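Local coordinates for CCMAN5 (Cellulosimicrobium cellulans, PDB 2XSG), which hydrolyses alpha-mannosidic bonds as a calcium-binding family 92 glycosidase, enabling mannose-6-phosphate modification of yeast-produced human lysosomal enzymes, at residues A[236-241]-A[248-253]; A[408-413]-A[436-441]; A[582-587]-A[592-597]. All blocks are in the same frame, centred on the assembly; numbering follows the deposited sequence.

Interaction 1: A[236-241]-A[248-253]; sequences AILTFD and IGLQVT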
# COMPACT_ATOMS: atom_id res chain seq x y z
N ALA A 236 -6.95 29.67 8.56
CA ALA A 236 -6.73 30.50 9.74
C ALA A 236 -5.24 30.80 9.90
O ALA A 236 -4.39 30.01 9.51
CB ALA A 236 -7.28 29.81 10.99
N ILE A 237 -4.94 31.97 10.46
CA ILE A 237 -3.55 32.35 10.73
C ILE A 237 -3.42 32.63 12.22
O ILE A 237 -4.13 33.48 12.77
CB ILE A 237 -3.10 33.55 9.87
CG1 ILE A 237 -3.34 33.22 8.37
CG2 ILE A 237 -1.64 33.90 10.14
CD1 ILE A 237 -2.85 34.26 7.38
N LEU A 238 -2.56 31.86 12.87
CA LEU A 238 -2.30 31.99 14.30
C LEU A 238 -1.05 32.84 14.48
O LEU A 238 -0.05 32.59 13.83
CB LEU A 238 -2.06 30.61 14.93
CG LEU A 238 -3.22 29.60 14.82
CD1 LEU A 238 -2.71 28.15 14.87
CD2 LEU A 238 -4.29 29.85 15.89
N THR A 239 -1.12 33.83 15.37
CA THR A 239 0.01 34.70 15.67
C THR A 239 0.31 34.64 17.17
O THR A 239 -0.61 34.78 18.01
CB THR A 239 -0.24 36.16 15.20
OG1 THR A 239 -0.56 36.16 13.80
CG2 THR A 239 1.00 37.03 15.42
N PHE A 240 1.58 34.41 17.49
CA PHE A 240 2.06 34.22 18.85
C PHE A 240 2.88 35.42 19.34
O PHE A 240 3.32 36.26 18.55
CB PHE A 240 2.89 32.93 18.95
CG PHE A 240 2.15 31.72 18.49
CD1 PHE A 240 2.09 31.39 17.13
CD2 PHE A 240 1.46 30.93 19.41
CE1 PHE A 240 1.37 30.26 16.70
CE2 PHE A 240 0.74 29.80 18.98
CZ PHE A 240 0.70 29.47 17.63
N ASP A 241 3.08 35.49 20.65
CA ASP A 241 3.96 36.49 21.24
C ASP A 241 5.44 36.17 20.96
O ASP A 241 5.86 35.01 21.10
CB ASP A 241 3.73 36.59 22.75
CG ASP A 241 4.24 37.89 23.33
OD1 ASP A 241 3.41 38.82 23.52
OD2 ASP A 241 5.46 38.02 23.54
N ILE A 248 6.89 26.90 20.17
CA ILE A 248 5.52 26.97 19.66
C ILE A 248 5.01 25.55 19.39
O ILE A 248 5.55 24.83 18.56
CB ILE A 248 5.46 27.82 18.36
CG1 ILE A 248 6.01 29.24 18.60
CG2 ILE A 248 4.02 27.87 17.83
CD1 ILE A 248 5.23 30.07 19.66
N GLY A 249 3.97 25.16 20.11
CA GLY A 249 3.40 23.80 20.01
C GLY A 249 1.99 23.78 19.43
O GLY A 249 1.22 24.73 19.57
N LEU A 250 1.66 22.68 18.75
CA LEU A 250 0.37 22.52 18.12
C LEU A 250 0.02 21.05 18.14
O LEU A 250 0.90 20.20 17.95
CB LEU A 250 0.40 23.02 16.67
CG LEU A 250 -0.98 23.15 16.02
CD1 LEU A 250 -1.61 24.44 16.48
CD2 LEU A 250 -0.89 23.12 14.50
N GLN A 251 -1.26 20.75 18.37
CA GLN A 251 -1.73 19.37 18.41
C GLN A 251 -2.97 19.26 17.54
O GLN A 251 -3.94 19.98 17.75
CB GLN A 251 -2.02 18.94 19.86
CG GLN A 251 -0.81 19.04 20.82
CD GLN A 251 -1.07 18.39 22.16
OE1 GLN A 251 -0.15 17.86 22.81
NE2 GLN A 251 -2.32 18.40 22.59
N VAL A 252 -2.91 18.37 16.55
CA VAL A 252 -4.00 18.23 15.58
C VAL A 252 -4.52 16.80 15.64
O VAL A 252 -3.75 15.85 15.50
CB VAL A 252 -3.49 18.49 14.14
CG1 VAL A 252 -4.63 18.38 13.13
CG2 VAL A 252 -2.78 19.86 14.03
N THR A 253 -5.83 16.63 15.83
CA THR A 253 -6.41 15.28 15.85
C THR A 253 -7.54 15.18 14.82
O THR A 253 -8.31 16.14 14.65
CB THR A 253 -6.87 14.89 17.27
OG1 THR A 253 -5.76 14.94 18.16
CG2 THR A 253 -7.45 13.48 17.30
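In the interior of the beta-sandwich formed by the N-terminal domain, F240 and L238 of one sheet face I248 and L250 of the other. The main contact is between F240 and I248. The I248 methyl CG2 sits over one face of the phenyl ring, 3.8 Å from the F240 ring centroid and 15° off the normal, which meets the description of a CH-pi contact. It is displaced toward the rim, with F240 CE1 and CZ each 3.7 Å from I248 CG2. The other branch of the isoleucine approaches from the same side of the ring plane but nearer the ring's root, where I248 CD1 comes within 3.7 Å of F240 CG. Two branches of one residue therefore follow the ring from its attachment to its far end. The phenyl group is brought there by a first torsion that sets CG opposite the carbonyl carbon (chi1 -56°).

No hydrogen bond joins the two segments, and the CA atoms of L238 and L250 are 10.6 Å apart, too far for neighbours within a sheet. Strand 235-240 instead bonds through its backbone to strands 158-162 and 212-217, whereas strand 248-255 pairs with 144-150 and 198-208. Successive strands that enter different sheets and meet through their side chains form a beta-arch, here turned by a short coil that carries no helix or strand.

Further from the bend the sheets lie wider apart, and the leucines touch lightly by single methyls, L238 CD1 to L250 CD1 at 4.2 Å. T208 on strand 198-208 touches L238, F240 and L250, while L159 on strand 158-162 packs against both F240 and I248.

Interaction 2: A[408-413]-A[436-441]; sequences RSSVVV and RLVGQY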
# COMPACT_ATOMS: atom_id res chain seq x y z
N ARG A 408 -11.59 -6.79 -6.37
CA ARG A 408 -10.87 -7.93 -5.78
C ARG A 408 -11.17 -8.12 -4.29
O ARG A 408 -10.63 -9.04 -3.68
CB ARG A 408 -9.34 -7.88 -5.99
CG ARG A 408 -8.83 -7.66 -7.43
CD ARG A 408 -9.23 -8.74 -8.43
NE ARG A 408 -10.50 -8.42 -9.10
CZ ARG A 408 -10.63 -7.61 -10.15
NH1 ARG A 408 -9.57 -7.00 -10.68
NH2 ARG A 408 -11.84 -7.39 -10.67
N SER A 409 -12.02 -7.26 -3.71
CA SER A 409 -12.45 -7.45 -2.31
C SER A 409 -12.96 -8.88 -2.04
O SER A 409 -12.72 -9.42 -0.96
CB SER A 409 -13.54 -6.45 -1.90
OG SER A 409 -13.03 -5.13 -1.79
N SER A 410 -13.68 -9.47 -3.00
CA SER A 410 -14.22 -10.84 -2.82
C SER A 410 -13.10 -11.86 -2.58
O SER A 410 -13.28 -12.86 -1.88
CB SER A 410 -15.09 -11.28 -4.01
OG SER A 410 -14.29 -11.54 -5.17
N VAL A 411 -11.94 -11.58 -3.18
CA VAL A 411 -10.78 -12.47 -3.08
C VAL A 411 -10.18 -12.34 -1.68
O VAL A 411 -9.82 -13.34 -1.07
CB VAL A 411 -9.73 -12.12 -4.16
CG1 VAL A 411 -8.44 -12.96 -3.99
CG2 VAL A 411 -10.35 -12.34 -5.58
N VAL A 412 -10.11 -11.10 -1.18
CA VAL A 412 -9.55 -10.83 0.14
C VAL A 412 -10.41 -11.46 1.25
O VAL A 412 -9.88 -12.05 2.21
CB VAL A 412 -9.41 -9.30 0.38
CG1 VAL A 412 -8.84 -9.02 1.77
CG2 VAL A 412 -8.54 -8.64 -0.72
N VAL A 413 -11.74 -11.34 1.13
CA VAL A 413 -12.65 -11.95 2.11
C VAL A 413 -12.47 -13.47 2.06
O VAL A 413 -12.37 -14.13 3.10
CB VAL A 413 -14.15 -11.58 1.86
CG1 VAL A 413 -15.06 -12.31 2.86
CG2 VAL A 413 -14.37 -10.07 2.00
N ARG A 436 -22.69 -7.45 -6.64
CA ARG A 436 -22.83 -6.31 -7.57
C ARG A 436 -21.46 -5.75 -7.97
O ARG A 436 -21.29 -5.28 -9.09
CB ARG A 436 -23.69 -5.19 -6.97
CG ARG A 436 -25.14 -5.57 -6.68
CD ARG A 436 -25.95 -4.31 -6.29
NE ARG A 436 -25.51 -3.75 -5.01
CZ ARG A 436 -25.95 -4.16 -3.82
NH1 ARG A 436 -26.86 -5.13 -3.74
NH2 ARG A 436 -25.49 -3.59 -2.71
N LEU A 437 -20.51 -5.78 -7.03
CA LEU A 437 -19.14 -5.36 -7.30
C LEU A 437 -18.54 -6.20 -8.42
O LEU A 437 -18.00 -5.67 -9.39
CB LEU A 437 -18.28 -5.52 -6.04
CG LEU A 437 -16.80 -5.19 -6.25
CD1 LEU A 437 -16.59 -3.67 -6.29
CD2 LEU A 437 -15.93 -5.81 -5.17
N VAL A 438 -18.66 -7.52 -8.27
CA VAL A 438 -18.13 -8.47 -9.23
C VAL A 438 -18.85 -8.36 -10.59
O VAL A 438 -18.21 -8.45 -11.65
CB VAL A 438 -18.15 -9.90 -8.64
CG1 VAL A 438 -17.76 -10.95 -9.68
CG2 VAL A 438 -17.23 -9.96 -7.44
N GLY A 439 -20.15 -8.12 -10.56
CA GLY A 439 -20.94 -7.96 -11.77
C GLY A 439 -21.27 -9.32 -12.35
O GLY A 439 -20.72 -10.34 -11.90
N GLN A 440 -22.16 -9.33 -13.33
CA GLN A 440 -22.55 -10.55 -14.05
C GLN A 440 -22.17 -10.42 -15.52
O GLN A 440 -22.24 -9.33 -16.08
CB GLN A 440 -24.07 -10.78 -13.97
CG GLN A 440 -24.75 -10.17 -12.76
CD GLN A 440 -24.37 -10.87 -11.49
OE1 GLN A 440 -24.31 -12.11 -11.44
NE2 GLN A 440 -24.11 -10.08 -10.43
N TYR A 441 -21.78 -11.54 -16.13
CA TYR A 441 -21.68 -11.59 -17.59
C TYR A 441 -23.07 -11.25 -18.17
O TYR A 441 -24.10 -11.60 -17.57
CB TYR A 441 -21.25 -12.99 -18.05
CG TYR A 441 -19.80 -13.34 -17.76
CD1 TYR A 441 -18.76 -12.61 -18.35
CD2 TYR A 441 -19.48 -14.39 -16.91
CE1 TYR A 441 -17.42 -12.92 -18.08
CE2 TYR A 441 -18.15 -14.72 -16.63
CZ TYR A 441 -17.13 -13.98 -17.22
OH TYR A 441 -15.84 -14.31 -16.96
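No ring, amide or guanidinium enters the contact itself, which is made where S409 and S410 meet L437 and V438; the flat groups lie to its sides. The guanidinium of R408 turns to helix 455-474, with NH2 in a salt bridge to D464 and NH1 hydrogen-bonded to Q460, and the Y441 ring makes a cation-pi contact with R461 of the same helix. L437, its CG opposite the backbone N (chi1 176°), brings CD2 to 4.1 Å from S409 CB, and both side chains also touch F382 of helix 368-387. One residue further along each helix, V438 CG2 lies 4.0 Å from S410 OG, a van der Waals approach. That hydroxyl is held by the backbone O of D464, and the S409 hydroxyl by that of W406, so neither depends on its aliphatic neighbour. R408 is the N-cap residue of helix 409-418; its O accepts from V411 N at 2.9 Å. Helix 427-438 stops at G439, where phi is 80°. The first turn of one helix thus packs against the last turn of the next, consistent with the paired helices of the (alpha/alpha)6 barrel of family 92 catalytic domains.

Interaction 3: A[582-587]-A[592-597]; sequences MLHSNA and LQAPYL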
# COMPACT_ATOMS: atom_id res chain seq x y z
N MET A 582 12.80 -10.29 -21.56
CA MET A 582 12.16 -10.29 -20.25
C MET A 582 10.68 -9.92 -20.39
O MET A 582 10.35 -8.75 -20.59
CB MET A 582 12.89 -9.32 -19.31
CG MET A 582 12.27 -9.19 -17.90
SD MET A 582 12.12 -10.73 -16.98
CE MET A 582 13.80 -11.37 -16.92
N LEU A 583 9.80 -10.91 -20.28
CA LEU A 583 8.35 -10.69 -20.52
C LEU A 583 7.61 -10.39 -19.23
O LEU A 583 6.51 -9.82 -19.25
CB LEU A 583 7.72 -11.90 -21.23
CG LEU A 583 8.40 -12.32 -22.54
CD1 LEU A 583 7.60 -13.39 -23.23
CD2 LEU A 583 8.63 -11.11 -23.46
N HIS A 584 8.23 -10.76 -18.11
CA HIS A 584 7.73 -10.42 -16.79
C HIS A 584 7.97 -8.94 -16.50
O HIS A 584 8.98 -8.37 -16.92
CB HIS A 584 8.46 -11.26 -15.74
CG HIS A 584 8.13 -10.89 -14.33
ND1 HIS A 584 9.08 -10.42 -13.45
CD2 HIS A 584 6.97 -10.95 -13.65
CE1 HIS A 584 8.50 -10.18 -12.28
NE2 HIS A 584 7.23 -10.50 -12.38
N SER A 585 7.04 -8.31 -15.77
CA SER A 585 7.27 -6.96 -15.27
C SER A 585 7.46 -6.96 -13.76
O SER A 585 6.66 -7.57 -13.03
CB SER A 585 6.15 -6.00 -15.65
OG SER A 585 6.43 -4.69 -15.18
N ASN A 586 8.50 -6.28 -13.30
CA ASN A 586 8.71 -6.04 -11.85
C ASN A 586 8.06 -4.75 -11.33
O ASN A 586 7.97 -4.54 -10.12
CB ASN A 586 10.21 -6.01 -11.52
CG ASN A 586 10.93 -7.26 -11.98
OD1 ASN A 586 11.85 -7.20 -12.82
ND2 ASN A 586 10.51 -8.39 -11.47
N ALA A 587 7.58 -3.91 -12.23
CA ALA A 587 7.21 -2.53 -11.89
C ALA A 587 5.75 -2.40 -11.51
O ALA A 587 5.34 -1.37 -10.96
CB ALA A 587 7.56 -1.58 -13.05
N LEU A 592 2.83 -10.20 -10.32
CA LEU A 592 3.65 -10.28 -9.10
C LEU A 592 4.03 -11.71 -8.74
O LEU A 592 5.12 -11.96 -8.21
CB LEU A 592 2.91 -9.71 -7.89
CG LEU A 592 3.01 -8.26 -7.41
CD1 LEU A 592 2.04 -8.05 -6.22
CD2 LEU A 592 4.44 -7.88 -7.03
N GLN A 593 3.09 -12.62 -8.98
CA GLN A 593 3.27 -14.02 -8.61
C GLN A 593 4.15 -14.77 -9.59
O GLN A 593 4.57 -15.88 -9.29
CB GLN A 593 1.90 -14.72 -8.47
CG GLN A 593 1.26 -15.18 -9.77
CD GLN A 593 0.64 -14.07 -10.60
OE1 GLN A 593 0.97 -12.88 -10.47
NE2 GLN A 593 -0.28 -14.46 -11.48
N ALA A 594 4.41 -14.19 -10.76
CA ALA A 594 5.06 -14.95 -11.85
C ALA A 594 6.40 -15.61 -11.50
O ALA A 594 6.66 -16.71 -11.95
CB ALA A 594 5.19 -14.12 -13.11
N PRO A 595 7.26 -14.93 -10.70
CA PRO A 595 8.51 -15.59 -10.33
C PRO A 595 8.36 -16.87 -9.54
O PRO A 595 9.25 -17.71 -9.58
CB PRO A 595 9.23 -14.54 -9.47
CG PRO A 595 8.63 -13.23 -9.92
CD PRO A 595 7.24 -13.51 -10.32
N TYR A 596 7.24 -17.03 -8.85
CA TYR A 596 6.99 -18.22 -8.05
C TYR A 596 6.28 -19.34 -8.81
O TYR A 596 5.95 -20.37 -8.22
CB TYR A 596 6.21 -17.85 -6.78
CG TYR A 596 6.93 -16.85 -5.89
CD1 TYR A 596 6.79 -15.48 -6.10
CD2 TYR A 596 7.75 -17.28 -4.85
CE1 TYR A 596 7.46 -14.56 -5.29
CE2 TYR A 596 8.43 -16.37 -4.04
CZ TYR A 596 8.27 -15.01 -4.27
OH TYR A 596 8.93 -14.11 -3.47
N LEU A 597 6.04 -19.16 -10.11
CA LEU A 597 5.33 -20.20 -10.87
C LEU A 597 6.20 -21.35 -11.37
O LEU A 597 5.69 -22.37 -11.82
CB LEU A 597 4.49 -19.59 -12.00
CG LEU A 597 3.52 -18.50 -11.53
CD1 LEU A 597 2.68 -17.99 -12.68
CD2 LEU A 597 2.64 -19.00 -10.39
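H584 reaches from its loop toward A594 and P595, with CB directed at the facing segment and CG set opposite the backbone N (chi1 173°). From CG the ring extends along two sides. On one, CD2 meets the methyl of A594, with H584 CD2 to A594 CB at 3.7 Å. At the far end NE2 and CE1 lie against the proline ring: H584 NE2 is 3.6 Å from P595 CD, and H584 CE1 is 3.9 Å from P595 CG. The two side chains cross at about a right angle, and the approach to the imidazole is oblique. NE2 also makes a weak hydrogen bond to the carbonyl O of D591, while F571 stacks on the ring.

An alanine in place of H584 would remove the imidazole, which would probably open a gap beside A594 and P595 and leave the F571 ring without its stacking partner.

Each segment is shaped by its own local bonds. S585 OG accepts from A587 N at 3.3 Å with an angle of 158°, an ST turn; within the facing segment, Y596 N bonds to Q593 O at 2.9 Å, in the 3-10 turn that carries A594 and P595. Between the segments the chain supplies N588 and E589 to the calcium site, which D662 joins from elsewhere; the H584 side chain is about 12 Å from the ion. The loop is packed among helices: P595 touches I614 and bonds through its O to T607 on helix 604-616, L592 lies against helix 665-675, and S585 touches Y623 of strand 618-623.

How the interactions relate
All three contacts are buried, and none has a hydrogen bond across its segments, yet they serve different parts of the fold. Interaction 1 belongs to the N-terminal domain and joins two beta-sheets through wholly apolar side chains. Interactions 2 and 3 share the catalytic domain, with nearest atoms about 11 Å apart, whereas interaction 1 lies about 46 and 49 Å from them between centres. In interaction 2 two serines meet a leucine and a valine where two helix ends pack, the serine hydroxyls being satisfied by backbone carbonyls elsewhere. Interaction 3 sets an aromatic heterocycle against an alanine and a proline within one irregular loop, the loop that also supplies calcium ligands.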